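Local coordinates for ABC transporter, substrate-binding protein (Clostridium perfringens, PDB 4EDP) that probably captures a solute outside the cell and hands it to a membrane-bound ABC importer, as other extracellular solute-binding proteins do, at residues E94-Q99 with F332-N336; F106-Y111 with V128-P134; A169-I173 with W342-N347; V182-K188 with A201-L205. All blocks are in the same frame, centred on the assembly; numbering follows the deposited sequence.

Contact 1 (E94-Q99 with F332-N336)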
# COMPACT_ATOMS: atom_id res chain seq x y z
N GLU A 94 6.18 -1.48 0.48
CA GLU A 94 6.71 -2.84 0.33
C GLU A 94 7.39 -3.09 -1.03
O GLU A 94 8.43 -3.77 -1.09
CB GLU A 94 5.60 -3.88 0.55
CG GLU A 94 6.16 -5.29 0.57
CD GLU A 94 5.13 -6.39 0.64
OE1 GLU A 94 3.92 -6.10 0.53
OE2 GLU A 94 5.56 -7.55 0.79
N SER A 95 6.83 -2.55 -2.12
CA SER A 95 7.41 -2.75 -3.47
C SER A 95 8.86 -2.29 -3.52
O SER A 95 9.70 -2.94 -4.15
CB SER A 95 6.61 -2.03 -4.56
OG SER A 95 6.68 -0.63 -4.40
N PHE A 96 9.16 -1.18 -2.86
CA PHE A 96 10.51 -0.64 -2.79
C PHE A 96 11.33 -1.39 -1.75
O PHE A 96 12.51 -1.65 -1.98
CB PHE A 96 10.49 0.86 -2.46
CG PHE A 96 10.00 1.72 -3.58
CD1 PHE A 96 10.88 2.19 -4.54
CD2 PHE A 96 8.66 2.04 -3.69
CE1 PHE A 96 10.43 2.98 -5.59
CE2 PHE A 96 8.22 2.82 -4.73
CZ PHE A 96 9.10 3.29 -5.68
N ALA A 97 10.71 -1.76 -0.63
CA ALA A 97 11.44 -2.50 0.39
C ALA A 97 12.00 -3.80 -0.20
O ALA A 97 13.14 -4.16 0.09
CB ALA A 97 10.57 -2.80 1.61
N GLU A 98 11.21 -4.47 -1.04
CA GLU A 98 11.63 -5.73 -1.65
C GLU A 98 12.85 -5.53 -2.56
O GLU A 98 13.72 -6.40 -2.66
CB GLU A 98 10.44 -6.37 -2.41
CG GLU A 98 10.70 -7.79 -2.91
CD GLU A 98 11.69 -7.85 -4.07
OE1 GLU A 98 11.79 -6.87 -4.82
OE2 GLU A 98 12.35 -8.90 -4.24
N GLN A 99 12.94 -4.37 -3.21
CA GLN A 99 14.09 -4.07 -4.04
C GLN A 99 15.33 -3.92 -3.15
O GLN A 99 16.43 -4.30 -3.54
CB GLN A 99 13.87 -2.82 -4.85
CG GLN A 99 12.66 -2.89 -5.72
CD GLN A 99 12.49 -1.64 -6.53
OE1 GLN A 99 13.43 -1.18 -7.18
NE2 GLN A 99 11.30 -1.08 -6.50
N PHE A 332 5.54 -9.34 -3.86
CA PHE A 332 6.42 -8.41 -4.57
C PHE A 332 7.77 -8.97 -5.01
O PHE A 332 8.42 -8.41 -5.90
CB PHE A 332 6.52 -7.08 -3.84
CG PHE A 332 5.35 -6.22 -4.08
CD1 PHE A 332 5.25 -5.48 -5.25
CD2 PHE A 332 4.31 -6.19 -3.18
CE1 PHE A 332 4.16 -4.71 -5.49
CE2 PHE A 332 3.22 -5.42 -3.42
CZ PHE A 332 3.13 -4.68 -4.58
N LYS A 333 8.18 -10.08 -4.42
CA LYS A 333 9.40 -10.72 -4.88
C LYS A 333 9.12 -11.16 -6.32
O LYS A 333 9.92 -10.92 -7.24
CB LYS A 333 9.78 -11.92 -4.01
CG LYS A 333 11.13 -12.50 -4.38
CD LYS A 333 11.61 -13.61 -3.45
CE LYS A 333 12.99 -14.07 -3.88
NZ LYS A 333 13.62 -15.06 -2.97
N PHE A 334 7.97 -11.79 -6.53
CA PHE A 334 7.60 -12.23 -7.87
C PHE A 334 7.27 -11.07 -8.81
O PHE A 334 7.82 -10.99 -9.91
CB PHE A 334 6.42 -13.21 -7.87
CG PHE A 334 5.98 -13.59 -9.25
CD1 PHE A 334 6.68 -14.55 -9.97
CD2 PHE A 334 4.94 -12.92 -9.87
CE1 PHE A 334 6.30 -14.86 -11.27
CE2 PHE A 334 4.57 -13.22 -11.17
CZ PHE A 334 5.24 -14.19 -11.87
N VAL A 335 6.42 -10.16 -8.36
CA VAL A 335 5.99 -9.04 -9.19
C VAL A 335 7.16 -8.17 -9.65
O VAL A 335 7.25 -7.80 -10.82
CB VAL A 335 4.87 -8.22 -8.50
CG1 VAL A 335 4.66 -6.87 -9.20
CG2 VAL A 335 3.54 -9.05 -8.46
N ASN A 336 8.07 -7.84 -8.73
CA ASN A 336 9.21 -7.03 -9.12
C ASN A 336 10.07 -7.74 -10.16
O ASN A 336 10.70 -7.07 -10.99
CB ASN A 336 10.04 -6.59 -7.91
CG ASN A 336 9.37 -5.49 -7.12
OD1 ASN A 336 8.39 -4.90 -7.57
ND2 ASN A 336 9.89 -5.21 -5.93
O HOH W 1 5.28 -9.33 -1.01
O HOH W 2 12.45 -9.77 -7.11
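Helices can meet through polar groups as well as through grease, as in this crossing (-81°, short axes 9.4 Å apart) of helix 94-103 with the start of the C-terminal helix 332-350, whose later turns pack in the other part of the molecule. Glu94, first residue of the helix that follows strand 89-93, reaches toward helix 332-350. Its OE1 lies 3.7 Å from Phe332 CD2, while its OE2 accepts from a water at 2.5 Å that in turn accepts from Phe332 N at 2.9 Å, so the backbone amide of Phe332 is served through water. Ser95 lays its CA over one face of the Phe332 ring, with CB 3.7 Å from Phe332 CE1. Its carbonyl O takes a hydrogen bond from Asn336 ND2 at 2.9 Å. Phe96 turns away, toward helix 72-81. One turn after Glu94, Glu98 OE1 accepts from Asn336 ND2 at 2.8 Å, and a second water links Glu98 OE2 (3.0 Å) to Lys333 O (2.8 Å). Gln99 closes the walk with its CG 3.6 Å from Asn336 ND2. Asn336 thus spends both amide hydrogens on helix 94-103; Glu98 is met by the Asn336 amide and a water, Glu94 by a water alone. The end of the Lys333 side chain leads away, and hydrogen bonds and water, together with the Phe332 ring against Ser95, hold the helices; no salt bridge joins them.

Contact 2 (F106-Y111 with V128-P134); sequences FDKLDY and VEAGYGP. With ACT (acetate ion), chain H.
Two hydrogen bonds fix how these segments lie together: Tyr111 OH donates to Tyr132 O at 2.6 Å, and Leu109 N donates to Gly131 O at 2.9 Å. A water donates to both Leu109 O and Gly131 O, 2.8 Å from each, and Tyr132 OH donates at 2.6 Å to O of an acetate, probably from the crystallisation liquor, which Lys271 also holds. Residues 106-109 are extended (phi -116 to -74°, psi 128 to 149°), and Tyr111 turns into a 3-10 conformation. Opposite them, just after helix 125-130, Gly131 leaves helical angles with positive phi (98/-11°), where a CB would be jammed against the preceding carbonyl. This is the familiar glycine termination of a helix, here turning its carbonyl to a neighbouring loop. The register brings Lys108 CA within 4.6 Å of Tyr132 CA. Packing follows: Val128 CG1 sits 3.7 Å from the Tyr111 ring centroid, 6° off the normal, with Tyr111 in chi1 m and chi2 88°. Lys108 CA lies 4.1 Å from the Tyr132 ring centroid, off-centre, with Tyr132 in chi1 m and chi2 82°. Leu109 CD1 meets Pro134 CD at 3.9 Å. Both segments border strand 262-269, Asp107 bonding through its backbone to Ile269 and Pro134 to Ile267, while Leu109 and Pro134 touch Tyr280 and Ile283 of helix 276-286.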
# COMPACT_ATOMS: atom_id res chain seq x y z
N PHE A 106 19.25 -4.76 3.59
CA PHE A 106 18.54 -4.97 4.84
C PHE A 106 18.79 -6.32 5.49
O PHE A 106 18.99 -7.32 4.82
CB PHE A 106 17.02 -4.85 4.61
CG PHE A 106 16.59 -3.56 3.97
CD1 PHE A 106 17.06 -2.34 4.43
CD2 PHE A 106 15.62 -3.56 2.97
CE1 PHE A 106 16.65 -1.16 3.85
CE2 PHE A 106 15.20 -2.36 2.39
CZ PHE A 106 15.71 -1.17 2.84
N ASP A 107 18.72 -6.35 6.81
CA ASP A 107 18.91 -7.59 7.53
C ASP A 107 17.69 -8.48 7.61
O ASP A 107 16.56 -7.99 7.72
CB ASP A 107 19.20 -7.31 9.02
CG ASP A 107 20.65 -7.09 9.33
OD1 ASP A 107 21.53 -7.18 8.45
OD2 ASP A 107 20.91 -6.85 10.53
N LYS A 108 17.90 -9.80 7.54
CA LYS A 108 16.80 -10.75 7.74
C LYS A 108 16.62 -10.63 9.26
O LYS A 108 17.59 -10.76 10.01
CB LYS A 108 17.20 -12.16 7.31
CG LYS A 108 16.06 -13.19 7.37
CD LYS A 108 16.58 -14.58 7.03
CE LYS A 108 15.49 -15.65 7.10
NZ LYS A 108 14.48 -15.51 6.02
N LEU A 109 15.41 -10.38 9.72
CA LEU A 109 15.18 -10.11 11.14
C LEU A 109 14.94 -11.26 12.09
O LEU A 109 14.31 -12.26 11.73
CB LEU A 109 14.02 -9.13 11.27
CG LEU A 109 14.15 -7.79 10.54
CD1 LEU A 109 12.92 -6.93 10.87
CD2 LEU A 109 15.45 -7.06 10.94
N ASP A 110 15.45 -11.10 13.30
CA ASP A 110 15.26 -12.07 14.37
C ASP A 110 13.99 -11.63 15.07
O ASP A 110 14.00 -10.73 15.90
CB ASP A 110 16.45 -12.07 15.31
CG ASP A 110 16.26 -13.01 16.48
OD1 ASP A 110 15.19 -13.64 16.59
OD2 ASP A 110 17.20 -13.10 17.29
N TYR A 111 12.87 -12.25 14.71
CA TYR A 111 11.59 -11.88 15.29
C TYR A 111 11.43 -12.21 16.78
O TYR A 111 10.44 -11.81 17.39
CB TYR A 111 10.41 -12.41 14.44
CG TYR A 111 10.11 -11.51 13.26
CD1 TYR A 111 10.76 -11.68 12.04
CD2 TYR A 111 9.23 -10.44 13.39
CE1 TYR A 111 10.50 -10.83 10.98
CE2 TYR A 111 8.96 -9.61 12.35
CZ TYR A 111 9.60 -9.79 11.14
OH TYR A 111 9.29 -8.93 10.10
N VAL A 128 6.03 -10.87 7.84
CA VAL A 128 6.85 -11.54 8.86
C VAL A 128 7.40 -12.87 8.28
O VAL A 128 8.59 -13.20 8.43
CB VAL A 128 6.04 -11.80 10.13
CG1 VAL A 128 6.88 -12.57 11.15
CG2 VAL A 128 5.53 -10.48 10.73
N GLU A 129 6.52 -13.61 7.62
CA GLU A 129 6.90 -14.88 7.02
C GLU A 129 7.99 -14.67 5.96
O GLU A 129 8.84 -15.54 5.75
CB GLU A 129 5.66 -15.58 6.43
CG GLU A 129 5.97 -16.90 5.74
CD GLU A 129 4.75 -17.64 5.23
OE1 GLU A 129 3.62 -17.40 5.72
OE2 GLU A 129 4.93 -18.48 4.32
N ALA A 130 7.96 -13.52 5.28
CA ALA A 130 8.97 -13.19 4.26
C ALA A 130 10.34 -13.05 4.89
O ALA A 130 11.37 -13.30 4.24
CB ALA A 130 8.58 -11.96 3.45
N GLY A 131 10.37 -12.65 6.16
CA GLY A 131 11.60 -12.64 6.94
C GLY A 131 12.37 -11.36 7.11
O GLY A 131 13.30 -11.31 7.91
N TYR A 132 12.02 -10.33 6.35
CA TYR A 132 12.67 -9.04 6.48
C TYR A 132 11.74 -8.08 7.25
O TYR A 132 11.03 -8.52 8.16
CB TYR A 132 13.12 -8.53 5.10
CG TYR A 132 14.20 -9.42 4.51
CD1 TYR A 132 13.87 -10.60 3.85
CD2 TYR A 132 15.54 -9.09 4.64
CE1 TYR A 132 14.86 -11.43 3.35
CE2 TYR A 132 16.53 -9.91 4.14
CZ TYR A 132 16.18 -11.08 3.48
OH TYR A 132 17.16 -11.90 2.97
N GLY A 133 11.77 -6.80 6.93
CA GLY A 133 10.98 -5.83 7.65
C GLY A 133 9.49 -6.06 7.64
O GLY A 133 8.92 -6.37 6.61
N PRO A 134 8.84 -5.88 8.80
CA PRO A 134 7.40 -6.12 8.84
C PRO A 134 6.57 -4.93 8.39
O PRO A 134 7.04 -3.77 8.43
CB PRO A 134 7.14 -6.34 10.34
CG PRO A 134 8.15 -5.48 11.02
CD PRO A 134 9.38 -5.49 10.11
C ACT H . 20.04 -10.68 1.68
O ACT H . 19.58 -10.90 2.82
OXT ACT H . 21.23 -10.32 1.66
CH3 ACT H . 19.23 -10.85 0.43
O HOH W 3 13.36 -13.63 9.47

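Contact 3 (A169-I173 with W342-N347)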
# COMPACT_ATOMS: atom_id res chain seq x y z
N ALA A 169 -12.11 4.58 -14.54
CA ALA A 169 -10.71 4.96 -14.40
C ALA A 169 -10.03 3.86 -13.58
O ALA A 169 -10.62 3.34 -12.62
CB ALA A 169 -10.54 6.33 -13.73
N ILE A 170 -8.80 3.53 -13.95
CA ILE A 170 -8.01 2.51 -13.26
C ILE A 170 -6.61 3.09 -12.98
O ILE A 170 -6.14 3.99 -13.69
CB ILE A 170 -7.93 1.19 -14.06
CG1 ILE A 170 -7.15 1.37 -15.36
CG2 ILE A 170 -9.36 0.63 -14.35
CD1 ILE A 170 -7.06 0.11 -16.27
N PRO A 171 -5.97 2.61 -11.92
CA PRO A 171 -4.64 3.09 -11.59
C PRO A 171 -3.61 2.64 -12.61
O PRO A 171 -3.68 1.51 -13.12
CB PRO A 171 -4.36 2.43 -10.23
CG PRO A 171 -5.15 1.20 -10.25
CD PRO A 171 -6.43 1.59 -10.96
N ASP A 172 -2.65 3.51 -12.89
CA ASP A 172 -1.62 3.18 -13.85
C ASP A 172 -0.68 2.14 -13.26
O ASP A 172 -0.55 2.01 -12.03
CB ASP A 172 -0.81 4.41 -14.25
CG ASP A 172 0.10 4.14 -15.42
OD1 ASP A 172 -0.41 3.68 -16.47
OD2 ASP A 172 1.31 4.38 -15.29
N ILE A 173 -0.01 1.40 -14.14
CA ILE A 173 0.92 0.35 -13.72
C ILE A 173 2.03 0.85 -12.80
O ILE A 173 2.51 0.09 -11.95
CB ILE A 173 1.54 -0.35 -14.95
CG1 ILE A 173 2.29 -1.63 -14.54
CG2 ILE A 173 2.42 0.62 -15.75
CD1 ILE A 173 1.37 -2.70 -13.84
N TRP A 342 5.78 -6.19 -17.37
CA TRP A 342 4.43 -5.68 -17.10
C TRP A 342 4.25 -4.24 -17.56
O TRP A 342 3.26 -3.91 -18.20
CB TRP A 342 4.10 -5.83 -15.62
CG TRP A 342 3.68 -7.22 -15.25
CD1 TRP A 342 3.94 -8.38 -15.94
CD2 TRP A 342 3.05 -7.63 -14.02
NE1 TRP A 342 3.43 -9.46 -15.27
CE2 TRP A 342 2.90 -9.03 -14.08
CE3 TRP A 342 2.57 -6.94 -12.91
CZ2 TRP A 342 2.28 -9.75 -13.06
CZ3 TRP A 342 1.95 -7.66 -11.89
CH2 TRP A 342 1.83 -9.05 -11.97
N VAL A 343 5.21 -3.38 -17.22
CA VAL A 343 5.16 -2.00 -17.66
C VAL A 343 5.13 -1.91 -19.20
O VAL A 343 4.34 -1.17 -19.76
CB VAL A 343 6.33 -1.21 -17.08
CG1 VAL A 343 6.42 0.16 -17.72
CG2 VAL A 343 6.19 -1.11 -15.56
N ASN A 344 6.00 -2.66 -19.86
CA ASN A 344 6.02 -2.67 -21.33
C ASN A 344 4.67 -3.10 -21.89
O ASN A 344 4.10 -2.42 -22.74
CB ASN A 344 7.12 -3.60 -21.86
CG ASN A 344 8.51 -3.02 -21.68
OD1 ASN A 344 8.67 -1.89 -21.25
ND2 ASN A 344 9.53 -3.80 -22.05
N ASN A 345 4.15 -4.22 -21.40
CA ASN A 345 2.84 -4.74 -21.84
C ASN A 345 1.71 -3.74 -21.60
O ASN A 345 0.85 -3.53 -22.46
CB ASN A 345 2.49 -6.02 -21.10
CG ASN A 345 3.21 -7.25 -21.63
OD1 ASN A 345 3.70 -7.27 -22.76
ND2 ASN A 345 3.24 -8.31 -20.82
N TRP A 346 1.71 -3.15 -20.41
CA TRP A 346 0.67 -2.19 -20.01
C TRP A 346 0.66 -0.98 -20.92
O TRP A 346 -0.39 -0.61 -21.46
CB TRP A 346 0.93 -1.73 -18.58
CG TRP A 346 -0.08 -0.76 -18.03
CD1 TRP A 346 -0.11 0.60 -18.21
CD2 TRP A 346 -1.18 -1.07 -17.16
NE1 TRP A 346 -1.17 1.14 -17.52
CE2 TRP A 346 -1.83 0.14 -16.86
CE3 TRP A 346 -1.66 -2.25 -16.58
CZ2 TRP A 346 -2.96 0.20 -16.03
CZ3 TRP A 346 -2.78 -2.20 -15.76
CH2 TRP A 346 -3.42 -0.98 -15.50
N ASN A 347 1.82 -0.37 -21.10
CA ASN A 347 1.94 0.80 -21.96
C ASN A 347 1.56 0.49 -23.41
O ASN A 347 0.93 1.30 -24.06
CB ASN A 347 3.34 1.40 -21.86
CG ASN A 347 3.61 2.05 -20.50
OD1 ASN A 347 2.68 2.41 -19.78
ND2 ASN A 347 4.88 2.23 -20.16
O HOH W 4 2.84 4.10 -17.61
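In the alpha/beta lobes of a periplasmic-binding-protein fold, helices pack around the ends and faces of a central sheet; here strand 168-171, paired in parallel with strands 212-216 and 233-237, runs into a loop covered by the C-terminal helix 332-350. Rotamers govern the fit. Trp346, with chi1 t and chi2 -83°, sends its indole across to the strand end, where Ile173 lies over it: Ile173 CB is 3.6 Å from the centroid of the five-membered ring, only 14° off the normal, a clear CH-pi contact. Ile173 itself takes chi1 t and chi2 p, so that its CG1 meets Val343 CG2 at 4.1 Å and its CD1 approaches Trp342 CE3 at 4.5 Å. Ile170 (chi1 p, chi2 t) extends CD1 to within 3.9 Å of Trp346 CH2. Asp172 points its CB away, yet chi1 t brings the carboxylate back, and OD1 accepts a weak, bent hydrogen bond (127°) from Trp346 NE1 at 2.9 Å. OD2 has a stronger partner in Thr174 and shares a water with Asn347 OD1, at 2.8 Å to each oxygen. Trp342, in chi1 m, gives its NE1 to Asn197 O and meets Phe202 edge-to-face. One oxygen pays for the close packing: Pro171 O lies 3.3 Å from Trp346 CZ2, buried without a hydrogen-bonding partner.

Contact 4 (V182-K188 with A201-L205)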
# COMPACT_ATOMS: atom_id res chain seq x y z
N VAL A 182 -3.41 -5.62 -12.39
CA VAL A 182 -3.02 -6.75 -13.23
C VAL A 182 -3.55 -8.05 -12.59
O VAL A 182 -4.04 -8.95 -13.30
CB VAL A 182 -1.48 -6.83 -13.44
CG1 VAL A 182 -1.09 -8.09 -14.20
CG2 VAL A 182 -0.96 -5.57 -14.16
N GLU A 183 -3.46 -8.16 -11.27
CA GLU A 183 -3.94 -9.38 -10.58
C GLU A 183 -5.46 -9.51 -10.65
O GLU A 183 -6.00 -10.63 -10.74
CB GLU A 183 -3.36 -9.52 -9.17
CG GLU A 183 -1.84 -9.69 -9.21
CD GLU A 183 -1.22 -10.39 -8.01
OE1 GLU A 183 -1.96 -10.88 -7.13
OE2 GLU A 183 0.04 -10.54 -8.01
N ILE A 184 -6.16 -8.38 -10.63
CA ILE A 184 -7.60 -8.37 -10.80
C ILE A 184 -7.96 -8.94 -12.19
O ILE A 184 -8.85 -9.79 -12.31
CB ILE A 184 -8.15 -6.92 -10.64
CG1 ILE A 184 -8.17 -6.53 -9.16
CG2 ILE A 184 -9.56 -6.84 -11.26
CD1 ILE A 184 -8.34 -5.03 -8.92
N ALA A 185 -7.22 -8.53 -13.22
CA ALA A 185 -7.41 -9.02 -14.58
C ALA A 185 -7.08 -10.51 -14.65
O ALA A 185 -7.77 -11.27 -15.36
CB ALA A 185 -6.55 -8.22 -15.56
N ALA A 186 -6.06 -10.93 -13.91
CA ALA A 186 -5.70 -12.35 -13.83
C ALA A 186 -6.86 -13.18 -13.25
O ALA A 186 -7.10 -14.30 -13.70
CB ALA A 186 -4.44 -12.58 -12.99
N GLU A 187 -7.55 -12.64 -12.24
CA GLU A 187 -8.70 -13.36 -11.66
C GLU A 187 -9.78 -13.56 -12.71
O GLU A 187 -10.34 -14.64 -12.81
CB GLU A 187 -9.34 -12.61 -10.49
CG GLU A 187 -8.47 -12.32 -9.30
CD GLU A 187 -9.31 -11.86 -8.09
OE1 GLU A 187 -10.24 -12.61 -7.70
OE2 GLU A 187 -9.05 -10.75 -7.55
N LYS A 188 -10.06 -12.51 -13.47
CA LYS A 188 -11.03 -12.52 -14.57
C LYS A 188 -10.64 -13.60 -15.58
O LYS A 188 -11.48 -14.40 -16.02
CB LYS A 188 -11.03 -11.14 -15.22
CG LYS A 188 -11.92 -10.89 -16.48
CD LYS A 188 -13.39 -10.79 -16.18
CE LYS A 188 -14.17 -10.32 -17.40
NZ LYS A 188 -13.89 -11.12 -18.60
N ALA A 201 -3.73 -12.18 -18.08
CA ALA A 201 -4.23 -10.99 -17.39
C ALA A 201 -4.17 -9.84 -18.38
O ALA A 201 -5.10 -9.03 -18.47
CB ALA A 201 -3.40 -10.69 -16.16
N PHE A 202 -3.08 -9.75 -19.14
CA PHE A 202 -2.96 -8.66 -20.09
C PHE A 202 -3.96 -8.76 -21.22
O PHE A 202 -4.43 -7.72 -21.71
CB PHE A 202 -1.51 -8.40 -20.53
CG PHE A 202 -0.72 -7.64 -19.50
CD1 PHE A 202 -0.90 -6.29 -19.34
CD2 PHE A 202 0.17 -8.28 -18.67
CE1 PHE A 202 -0.20 -5.58 -18.38
CE2 PHE A 202 0.86 -7.58 -17.70
CZ PHE A 202 0.68 -6.22 -17.57
N LYS A 203 -4.36 -9.99 -21.61
CA LYS A 203 -5.38 -10.16 -22.63
C LYS A 203 -6.72 -9.65 -22.08
O LYS A 203 -7.53 -9.09 -22.84
CB LYS A 203 -5.51 -11.61 -23.10
CG LYS A 203 -4.32 -12.13 -23.90
CD LYS A 203 -4.13 -11.38 -25.22
CE LYS A 203 -3.02 -12.03 -26.06
NZ LYS A 203 -2.84 -11.37 -27.38
N GLU A 204 -6.97 -9.84 -20.78
CA GLU A 204 -8.21 -9.32 -20.17
C GLU A 204 -8.14 -7.79 -20.09
O GLU A 204 -9.15 -7.12 -20.26
CB GLU A 204 -8.49 -9.93 -18.80
CG GLU A 204 -8.86 -11.39 -18.83
CD GLU A 204 -10.22 -11.66 -19.50
OE1 GLU A 204 -11.00 -10.72 -19.75
OE2 GLU A 204 -10.50 -12.83 -19.76
N LEU A 205 -6.96 -7.25 -19.84
CA LEU A 205 -6.81 -5.79 -19.83
C LEU A 205 -7.10 -5.21 -21.22
O LEU A 205 -7.69 -4.12 -21.32
CB LEU A 205 -5.44 -5.37 -19.29
CG LEU A 205 -5.25 -5.61 -17.78
CD1 LEU A 205 -3.81 -5.42 -17.39
CD2 LEU A 205 -6.16 -4.67 -16.95
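Ala201 pushes its methyl group onto the backbone of helix 178-189, its CB lying 3.4 Å from Val182 O, 3.5 Å from Ala186 N and 3.8 Å from Ala186 CB. The principle is simple: small residues let helices come close. Ala185 reciprocates, its CB 3.4 Å from Ala201 O and 3.7 Å from Leu205 CG, and the CA atoms of Ala186 and Ala201 come within 4.1 Å of each other. The short axes consequently approach to 7.7 Å while crossing almost at right angles, at 95°. Larger side chains flank this alanine crossing. At one end Val182 CG2 meets Phe202 CZ at 3.8 Å and Leu205 CD1 at 4.3 Å. At the other, Lys188 bends through chi2 p and chi4 p to place NZ 3.1 Å from Glu204 OE1 in a salt bridge, its ammonium also making a cation-pi contact with Trp160. The salt bridge closes that end of the crossing, beside the packed hydrocarbon. Around the crossing, Ala186 rests against Val193 of helix 193-196, whereas Val182 and Leu205 lean on Trp342 and Trp346 of helix 332-350, which covers the Val182/Leu205 side of the crossing.

Overall arrangement
Helix 332-350 is the common thread: its start makes contact 1 and its later turns contact 3, 17 Å away between centres, with Val335 CG1 and Trp342 CZ3 touching at 3.9 Å. Contacts 3 and 4, centred 11 Å apart, form one packed region, for example where Ile173 CD1 meets Val182 CG2 at 3.7 Å. Contact 2 lies 30 Å from contact 3 between centres, their nearest atoms about 17 Å apart, but touches contact 1 through Ala97 O and Phe106 CE2 (3.6 Å). Contact 1 thus sits between the two ends, consistent with a two-lobed binding protein. The bound acetate belongs to contact 2 and marks no established substrate site.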